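Local coordinates for protein VP5 (Halorubrum pleomorphic virus 2, PDB 6QGI) that is a viral envelope protein that probably acts as a membrane fusion protein of a haloarchaeal pleomorphic virus, at residues Ile59-Asn64 / Thr436-Gly441; Gly316-Thr321 / Gly441-Asp446; Ile79-Glu84 / Ser92-Ala97. All coordinates share one frame; numbering follows the deposited sequence.

Contact 1 of 3, residues Ile59-Asn64 / Thr436-Gly441; sequences IVDNQN and TIQLQG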
loop_
_atom_site.group_PDB
_atom_site.type_symbol
_atom_site.label_atom_id
_atom_site.label_comp_id
_atom_site.label_asym_id
_atom_site.label_seq_id
_atom_site.Cartn_x
_atom_site.Cartn_y
_atom_site.Cartn_z
ATOM N N ILE A 59 -2.717 0.269 4.393
ATOM C CA ILE A 59 -2.473 -0.291 5.724
ATOM C C ILE A 59 -2.083 -1.790 5.773
ATOM O O ILE A 59 -1.059 -2.107 6.380
ATOM C CB ILE A 59 -3.732 -0.038 6.601
ATOM C CG1 ILE A 59 -3.884 1.459 6.947
ATOM C CG2 ILE A 59 -3.702 -0.900 7.866
ATOM C CD1 ILE A 59 -5.159 1.803 7.560
ATOM N N VAL A 60 -2.918 -2.686 5.222
ATOM C CA VAL A 60 -2.786 -4.139 5.357
ATOM C C VAL A 60 -1.475 -4.681 4.772
ATOM O O VAL A 60 -0.849 -5.510 5.430
ATOM C CB VAL A 60 -4.027 -4.890 4.788
ATOM C CG1 VAL A 60 -3.948 -6.393 5.036
ATOM C CG2 VAL A 60 -5.317 -4.332 5.392
ATOM N N ASP A 61 -1.044 -4.226 3.585
ATOM C CA ASP A 61 0.185 -4.753 2.971
ATOM C C ASP A 61 1.472 -4.116 3.506
ATOM O O ASP A 61 2.552 -4.618 3.204
ATOM C CB ASP A 61 0.129 -4.622 1.439
ATOM C CG ASP A 61 -0.647 -5.725 0.734
ATOM O OD1 ASP A 61 -1.294 -6.540 1.436
ATOM O OD2 ASP A 61 -0.604 -5.776 -0.523
ATOM N N ASN A 62 1.373 -3.055 4.326
ATOM C CA ASN A 62 2.558 -2.369 4.834
ATOM C C ASN A 62 2.565 -2.309 6.368
ATOM O O ASN A 62 2.408 -1.239 6.951
ATOM C CB ASN A 62 2.660 -0.955 4.224
ATOM C CG ASN A 62 2.295 -0.876 2.756
ATOM O OD1 ASN A 62 2.838 -1.585 1.918
ATOM N ND2 ASN A 62 1.350 -0.019 2.421
ATOM N N GLN A 63 2.772 -3.458 7.017
ATOM C CA GLN A 63 2.820 -3.563 8.479
ATOM C C GLN A 63 4.240 -3.365 8.981
ATOM O O GLN A 63 4.447 -3.120 10.174
ATOM C CB GLN A 63 2.297 -4.931 8.968
ATOM C CG GLN A 63 1.208 -5.566 8.102
ATOM C CD GLN A 63 1.747 -6.426 6.983
ATOM O OE1 GLN A 63 2.894 -6.292 6.542
ATOM N NE2 GLN A 63 0.918 -7.338 6.498
ATOM N N ASN A 64 5.223 -3.473 8.071
ATOM C CA ASN A 64 6.648 -3.388 8.381
ATOM C C ASN A 64 7.231 -1.979 8.225
ATOM O O ASN A 64 8.453 -1.817 8.317
ATOM C CB ASN A 64 7.423 -4.379 7.516
ATOM C CG ASN A 64 7.096 -5.814 7.827
ATOM O OD1 ASN A 64 7.047 -6.234 8.991
ATOM N ND2 ASN A 64 6.870 -6.602 6.787
ATOM N N THR A 436 5.515 3.695 -6.778
ATOM C CA THR A 436 6.107 2.696 -5.889
ATOM C C THR A 436 5.106 1.564 -5.726
ATOM O O THR A 436 3.949 1.795 -5.364
ATOM C CB THR A 436 6.521 3.305 -4.548
ATOM O OG1 THR A 436 7.454 4.353 -4.787
ATOM C CG2 THR A 436 7.141 2.278 -3.602
ATOM N N ILE A 437 5.556 0.341 -6.022
ATOM C CA ILE A 437 4.751 -0.876 -5.938
ATOM C C ILE A 437 5.385 -1.837 -4.929
ATOM O O ILE A 437 6.594 -1.790 -4.717
ATOM C CB ILE A 437 4.565 -1.543 -7.338
ATOM C CG1 ILE A 437 5.918 -1.953 -7.976
ATOM C CG2 ILE A 437 3.763 -0.628 -8.272
ATOM C CD1 ILE A 437 5.860 -2.984 -9.060
ATOM N N GLN A 438 4.571 -2.691 -4.293
ATOM C CA GLN A 438 5.097 -3.699 -3.375
ATOM C C GLN A 438 5.121 -5.020 -4.127
ATOM O O GLN A 438 4.069 -5.484 -4.559
ATOM C CB GLN A 438 4.280 -3.790 -2.076
ATOM C CG GLN A 438 4.869 -4.793 -1.086
ATOM C CD GLN A 438 4.080 -4.935 0.186
ATOM O OE1 GLN A 438 3.791 -3.961 0.868
ATOM N NE2 GLN A 438 3.739 -6.163 0.544
ATOM N N LEU A 439 6.312 -5.614 -4.300
ATOM C CA LEU A 439 6.470 -6.876 -5.019
ATOM C C LEU A 439 6.011 -8.039 -4.155
ATOM O O LEU A 439 6.539 -8.238 -3.063
ATOM C CB LEU A 439 7.929 -7.070 -5.470
ATOM C CG LEU A 439 8.526 -5.933 -6.304
ATOM C CD1 LEU A 439 10.011 -6.102 -6.485
ATOM C CD2 LEU A 439 7.856 -5.827 -7.667
ATOM N N GLN A 440 4.992 -8.774 -4.629
ATOM C CA GLN A 440 4.396 -9.920 -3.937
ATOM C C GLN A 440 4.838 -11.212 -4.602
ATOM O O GLN A 440 5.239 -12.165 -3.917
ATOM C CB GLN A 440 2.855 -9.827 -3.952
ATOM C CG GLN A 440 2.263 -8.429 -3.791
ATOM C CD GLN A 440 2.281 -7.913 -2.374
ATOM O OE1 GLN A 440 2.717 -8.584 -1.428
ATOM N NE2 GLN A 440 1.796 -6.693 -2.200
ATOM N N GLY A 441 4.766 -11.223 -5.933
ATOM C CA GLY A 441 5.141 -12.359 -6.758
ATOM C C GLY A 441 6.611 -12.371 -7.108
ATOM O O GLY A 441 7.281 -11.333 -7.043
#

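Contact 2 of 3, residues Gly316-Thr321 / Gly441-Asp446; sequences GTFALT and GSFTID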
loop_
_atom_site.group_PDB
_atom_site.type_symbol
_atom_site.label_atom_id
_atom_site.label_comp_id
_atom_site.label_asym_id
_atom_site.label_seq_id
_atom_site.Cartn_x
_atom_site.Cartn_y
_atom_site.Cartn_z
ATOM N N GLY A 316 13.642 -0.079 -12.515
ATOM C CA GLY A 316 13.451 0.737 -11.321
ATOM C C GLY A 316 14.385 0.464 -10.162
ATOM O O GLY A 316 15.255 -0.407 -10.231
ATOM N N THR A 317 14.200 1.231 -9.082
ATOM C CA THR A 317 15.009 1.144 -7.865
ATOM C C THR A 317 14.266 0.388 -6.763
ATOM O O THR A 317 13.032 0.431 -6.688
ATOM C CB THR A 317 15.429 2.541 -7.390
ATOM O OG1 THR A 317 14.289 3.401 -7.388
ATOM C CG2 THR A 317 16.542 3.144 -8.246
ATOM N N PHE A 318 15.042 -0.297 -5.905
ATOM C CA PHE A 318 14.552 -1.104 -4.796
ATOM C C PHE A 318 14.598 -0.397 -3.449
ATOM O O PHE A 318 15.474 0.431 -3.171
ATOM C CB PHE A 318 15.363 -2.399 -4.666
ATOM C CG PHE A 318 15.063 -3.481 -5.669
ATOM C CD1 PHE A 318 13.921 -4.263 -5.552
ATOM C CD2 PHE A 318 15.964 -3.774 -6.685
ATOM C CE1 PHE A 318 13.667 -5.294 -6.459
ATOM C CE2 PHE A 318 15.710 -4.805 -7.587
ATOM C CZ PHE A 318 14.563 -5.557 -7.469
ATOM N N ALA A 319 13.648 -0.794 -2.603
ATOM C CA ALA A 319 13.496 -0.394 -1.217
ATOM C C ALA A 319 13.165 -1.645 -0.431
ATOM O O ALA A 319 12.328 -2.443 -0.870
ATOM C CB ALA A 319 12.403 0.655 -1.077
ATOM N N LEU A 320 13.882 -1.875 0.668
ATOM C CA LEU A 320 13.649 -3.046 1.503
ATOM C C LEU A 320 13.349 -2.611 2.911
ATOM O O LEU A 320 14.090 -1.786 3.446
ATOM C CB LEU A 320 14.882 -3.972 1.500
ATOM C CG LEU A 320 15.264 -4.729 0.219
ATOM C CD1 LEU A 320 16.371 -5.694 0.509
ATOM C CD2 LEU A 320 14.133 -5.569 -0.307
ATOM N N THR A 321 12.274 -3.156 3.518
ATOM C CA THR A 321 11.924 -2.855 4.913
ATOM C C THR A 321 12.986 -3.505 5.812
ATOM O O THR A 321 13.392 -2.932 6.825
ATOM C CB THR A 321 10.511 -3.335 5.263
ATOM O OG1 THR A 321 10.474 -4.752 5.160
ATOM C CG2 THR A 321 9.433 -2.711 4.393
ATOM N N GLY A 441 4.766 -11.223 -5.933
ATOM C CA GLY A 441 5.141 -12.359 -6.758
ATOM C C GLY A 441 6.611 -12.371 -7.108
ATOM O O GLY A 441 7.281 -11.333 -7.043
ATOM N N SER A 442 7.105 -13.557 -7.509
ATOM C CA SER A 442 8.487 -13.796 -7.889
ATOM C C SER A 442 8.904 -12.958 -9.100
ATOM O O SER A 442 8.082 -12.622 -9.959
ATOM C CB SER A 442 8.716 -15.272 -8.165
ATOM O OG SER A 442 8.679 -16.040 -6.975
ATOM N N PHE A 443 10.186 -12.590 -9.119
ATOM C CA PHE A 443 10.804 -11.740 -10.129
ATOM C C PHE A 443 12.294 -12.050 -10.254
ATOM O O PHE A 443 12.924 -12.481 -9.283
ATOM C CB PHE A 443 10.597 -10.245 -9.768
ATOM C CG PHE A 443 11.290 -9.802 -8.498
ATOM C CD1 PHE A 443 10.678 -9.963 -7.257
ATOM C CD2 PHE A 443 12.564 -9.247 -8.538
ATOM C CE1 PHE A 443 11.337 -9.586 -6.078
ATOM C CE2 PHE A 443 13.219 -8.870 -7.362
ATOM C CZ PHE A 443 12.597 -9.032 -6.140
ATOM N N THR A 444 12.861 -11.776 -11.432
ATOM C CA THR A 444 14.277 -11.999 -11.703
ATOM C C THR A 444 14.928 -10.679 -12.118
ATOM O O THR A 444 14.399 -9.980 -12.981
ATOM C CB THR A 444 14.450 -13.093 -12.779
ATOM O OG1 THR A 444 13.598 -14.204 -12.481
ATOM C CG2 THR A 444 15.898 -13.561 -12.919
ATOM N N ILE A 445 16.074 -10.347 -11.511
ATOM C CA ILE A 445 16.829 -9.146 -11.860
ATOM C C ILE A 445 17.627 -9.490 -13.120
ATOM O O ILE A 445 18.585 -10.244 -13.036
ATOM C CB ILE A 445 17.717 -8.654 -10.676
ATOM C CG1 ILE A 445 16.855 -8.316 -9.436
ATOM C CG2 ILE A 445 18.558 -7.455 -11.099
ATOM C CD1 ILE A 445 17.584 -8.281 -8.125
ATOM N N ASP A 446 17.191 -9.007 -14.292
ATOM C CA ASP A 446 17.879 -9.287 -15.556
ATOM C C ASP A 446 19.175 -8.496 -15.671
ATOM O O ASP A 446 20.113 -8.955 -16.330
ATOM C CB ASP A 446 16.977 -8.972 -16.758
ATOM C CG ASP A 446 15.793 -9.902 -16.959
ATOM O OD1 ASP A 446 15.755 -10.976 -16.308
ATOM O OD2 ASP A 446 14.917 -9.567 -17.781
#

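Contact 3 of 3, residues Ile79-Glu84 / Ser92-Ala97; sequences IAAIEE and SAVLDA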
loop_
_atom_site.group_PDB
_atom_site.type_symbol
_atom_site.label_atom_id
_atom_site.label_comp_id
_atom_site.label_asym_id
_atom_site.label_seq_id
_atom_site.Cartn_x
_atom_site.Cartn_y
_atom_site.Cartn_z
ATOM N N ILE A 79 13.733 16.423 19.111
ATOM C CA ILE A 79 13.854 17.832 18.694
ATOM C C ILE A 79 13.162 18.738 19.729
ATOM O O ILE A 79 13.801 19.668 20.229
ATOM C CB ILE A 79 13.346 18.077 17.243
ATOM C CG1 ILE A 79 14.364 17.517 16.231
ATOM C CG2 ILE A 79 13.088 19.575 16.964
ATOM C CD1 ILE A 79 13.828 17.251 14.880
ATOM N N ALA A 80 11.897 18.424 20.090
ATOM C CA ALA A 80 11.114 19.170 21.083
ATOM C C ALA A 80 11.774 19.134 22.464
ATOM O O ALA A 80 11.738 20.137 23.177
ATOM C CB ALA A 80 9.710 18.608 21.168
ATOM N N ALA A 81 12.392 17.993 22.826
ATOM C CA ALA A 81 13.110 17.830 24.088
ATOM C C ALA A 81 14.378 18.686 24.091
ATOM O O ALA A 81 14.710 19.253 25.128
ATOM C CB ALA A 81 13.458 16.362 24.315
ATOM N N ILE A 82 15.064 18.807 22.924
ATOM C CA ILE A 82 16.294 19.598 22.766
ATOM C C ILE A 82 15.952 21.104 22.868
ATOM O O ILE A 82 16.732 21.852 23.458
ATOM C CB ILE A 82 17.079 19.235 21.455
ATOM C CG1 ILE A 82 17.676 17.808 21.544
ATOM C CG2 ILE A 82 18.207 20.253 21.151
ATOM C CD1 ILE A 82 17.941 17.097 20.189
ATOM N N GLU A 83 14.787 21.529 22.327
ATOM C CA GLU A 83 14.323 22.925 22.368
ATOM C C GLU A 83 14.143 23.387 23.812
ATOM O O GLU A 83 14.657 24.439 24.183
ATOM C CB GLU A 83 13.003 23.111 21.586
ATOM C CG GLU A 83 13.083 22.791 20.099
ATOM C CD GLU A 83 13.423 23.911 19.134
ATOM O OE1 GLU A 83 13.023 23.804 17.952
ATOM O OE2 GLU A 83 14.095 24.885 19.544
ATOM N N GLU A 84 13.447 22.573 24.629
ATOM C CA GLU A 84 13.184 22.828 26.046
ATOM C C GLU A 84 14.480 22.777 26.848
ATOM O O GLU A 84 14.661 23.570 27.772
ATOM C CB GLU A 84 12.165 21.820 26.591
ATOM C CG GLU A 84 10.751 22.109 26.117
ATOM C CD GLU A 84 9.763 22.623 27.149
ATOM O OE1 GLU A 84 10.188 23.308 28.107
ATOM O OE2 GLU A 84 8.550 22.358 26.986
ATOM N N SER A 92 11.041 17.636 33.815
ATOM C CA SER A 92 9.608 17.385 33.671
ATOM C C SER A 92 9.079 18.022 32.375
ATOM O O SER A 92 8.494 17.317 31.553
ATOM C CB SER A 92 8.849 17.919 34.883
ATOM O OG SER A 92 9.099 19.302 35.081
ATOM N N ALA A 93 9.356 19.334 32.175
ATOM C CA ALA A 93 8.968 20.134 31.007
ATOM C C ALA A 93 9.600 19.613 29.704
ATOM O O ALA A 93 8.946 19.656 28.665
ATOM C CB ALA A 93 9.356 21.587 31.223
ATOM N N VAL A 94 10.860 19.125 29.767
ATOM C CA VAL A 94 11.615 18.573 28.632
ATOM C C VAL A 94 10.935 17.272 28.167
ATOM O O VAL A 94 10.701 17.091 26.967
ATOM C CB VAL A 94 13.118 18.353 28.992
ATOM C CG1 VAL A 94 13.855 17.591 27.897
ATOM C CG2 VAL A 94 13.823 19.677 29.287
ATOM N N LEU A 95 10.599 16.389 29.125
ATOM C CA LEU A 95 9.928 15.120 28.860
ATOM C C LEU A 95 8.485 15.343 28.384
ATOM O O LEU A 95 8.068 14.670 27.444
ATOM C CB LEU A 95 9.965 14.227 30.113
ATOM C CG LEU A 95 9.326 12.831 30.052
ATOM C CD1 LEU A 95 9.758 12.049 28.807
ATOM C CD2 LEU A 95 9.727 12.041 31.254
ATOM N N ASP A 96 7.740 16.290 29.001
ATOM C CA ASP A 96 6.358 16.604 28.623
ATOM C C ASP A 96 6.275 17.070 27.170
ATOM O O ASP A 96 5.372 16.641 26.452
ATOM C CB ASP A 96 5.743 17.661 29.558
ATOM C CG ASP A 96 5.396 17.153 30.952
ATOM O OD1 ASP A 96 4.893 16.007 31.065
ATOM O OD2 ASP A 96 5.608 17.909 31.930
ATOM N N ALA A 97 7.237 17.914 26.736
ATOM C CA ALA A 97 7.330 18.438 25.372
ATOM C C ALA A 97 7.632 17.319 24.390
ATOM O O ALA A 97 7.091 17.308 23.284
ATOM C CB ALA A 97 8.407 19.501 25.293
#

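Contact 1 of 3, residues Ile59-Asn64 / Thr436-Gly441
Asp61 and Asn62 meet Gln438 and Gln440 through polar groups. The main approach is that of an amide to a backbone carbonyl. Gln438 has CG anti to its backbone N (chi1 -177°) and is extended beyond it, and this carries its amide across to the other segment. As modelled, NE2 of Gln438 gives a weak hydrogen bond to O of Asp61, 3.3 Å long and bent to 129°. The rotation of this amide is doubtful. OE1 of Gln438 lies 2.7 Å from O of Asp61 and also 2.8 Å from OD1 of Asn62, and all three atoms are acceptors.

Asn62 is held more clearly. Its ND2 binds the carbonyls of Ser57 and Thr58, and its OD1 accepts a bond from OH of Tyr344. These bonds fix the rotation of its amide. The Asn62 and Gln438 side chains run alongside each other in opposite senses, their amide planes 63° apart.

The carboxylate of Asp61 comes near the amide of Gln440. OD2 of Asp61 stands 3.1 Å from NE2 of Gln440, the two planes steeply inclined to each other.

Beyond the polar groups, Ile59 and Val60 pack on Trp228 of helix 225-253. The contact is a helix-to-sheet junction: the chain around the C-terminal end of helix 37-60 docks through amides, a backbone carbonyl and a carboxylate on strand 434-439, which pairs with strands 11-13 and 343-355.

Contact 2 of 3, residues Gly316-Thr321 / Gly441-Asp446
Phe318, Phe443 and Ile445 meet without any polar bond, but a polar atom beside them, OG1 of Thr317, is gripped by two groups. It is hydrogen-bonded to OH of Tyr493 and, weakly, to O of Thr346. Thr317 and Phe318 are successive strand residues, and the Phe318 ring is the one that crosses to the other segment.

The two phenylalanines reach toward each other from opposite directions. CZ of Phe318 comes to 3.6 Å from CE2 of Phe443. CE1 of Phe318 lies 3.7 Å from the same CE2. The ring centroids are 5.7 Å apart and the planes are turned by 35°, so the pair meets obliquely. Phe443 has CG between its backbone N and carbonyl carbon (chi1 65°). This torsion turns the ring back along the chain, so that its edge meets O of Gly441, which lies in the ring plane 3.7 Å from CD1 of Phe443.

Ile445 adds an aliphatic contact beside the aromatic one. Its CD1 is 4.0 Å from CE2 of Phe318, and its CG1 is 4.1 Å from CZ of Phe318. The far end of the Phe318 ring is therefore shared by Phe443 and Ile445.

Phe345 packs edge-to-face with Phe318. Ile305 of strand 301-307 touches both phenylalanines, and that strand pairs with strands 312-320 and 443-450. Tyr334 touches Phe443 and Ile445. All three contact residues are buried. This is hydrophobic core packing within the antiparallel beta region, where strands that share a neighbour meet through two aromatic rings and an isoleucine.

Contact 3 of 3, residues Ile79-Glu84 / Ser92-Ala97
Ala81 and Val94 form the closest backbone pair here, their CA atoms 4.8 Å apart. CG1 of Val94 lies 3.3 Å from O of Ala81 and 3.8 Å from CB of Ala81. This methyl points away from its own backbone N (chi1 171°), and so reaches the other helix. The second branch, CG2 of Val94, rests 3.8 Å from CB of Glu84. Val94 thus straddles one turn of helix 66-86.

Ala80 meets Ala97. CB of Ala80 is 3.6 Å from O of Ala97, a methyl against a carbonyl.

Glu84 lies over the Ala93 and Ala97 side of the other helix. Its chain bends at chi2 (-110°), and its CG packs 3.6 Å from CB of Ala97. The carboxylate has an awkward neighbour: OE2 of Glu84 is 3.2 Å from O of Ala93, and both are acceptors. OE1 of Glu84 has a hydrogen bond outside the two segments. Glu84 also touches a crystal neighbour, which may influence its pose.

The small alanines are consistent with the close approach of the axes, 7.9 Å. The helices run nearly antiparallel, at 153°. A second shell packs against this interface. Trp249 of helix 225-253 packs on Ala81 and Ile82, and Val250 packs on Val94. Tyr254 also touches Val94. In the link between the helices, OG of Ser89 is hydrogen-bonded to O of Glu84. The whole is an antiparallel helical hairpin, helices 66-86 and 91-133 joined by a short turn, with an alanine-rich interface.

How the contacts relate
Contact 2 is buried and apolar. Contact 1 lies nearest the centre of the chain but is only partly buried, and it is polar. The two touch: CD1 of Leu439 is 3.7 Å from CE1 of Phe318. They share Gly441, and strand 434-439 leads on to strand 443-450. Both lie in the strand region, contact 1 where a helix end docks. Contact 3 is peripheral: its centre is about 34 Å from the chain centre and its nearest atoms about 21 Å from contact 1. It joins helices alone, through alanines, a valine and the long side chain of Glu84, with no hydrogen bond across it. Helix 225-253 reaches the surroundings of both contact 1 and contact 3.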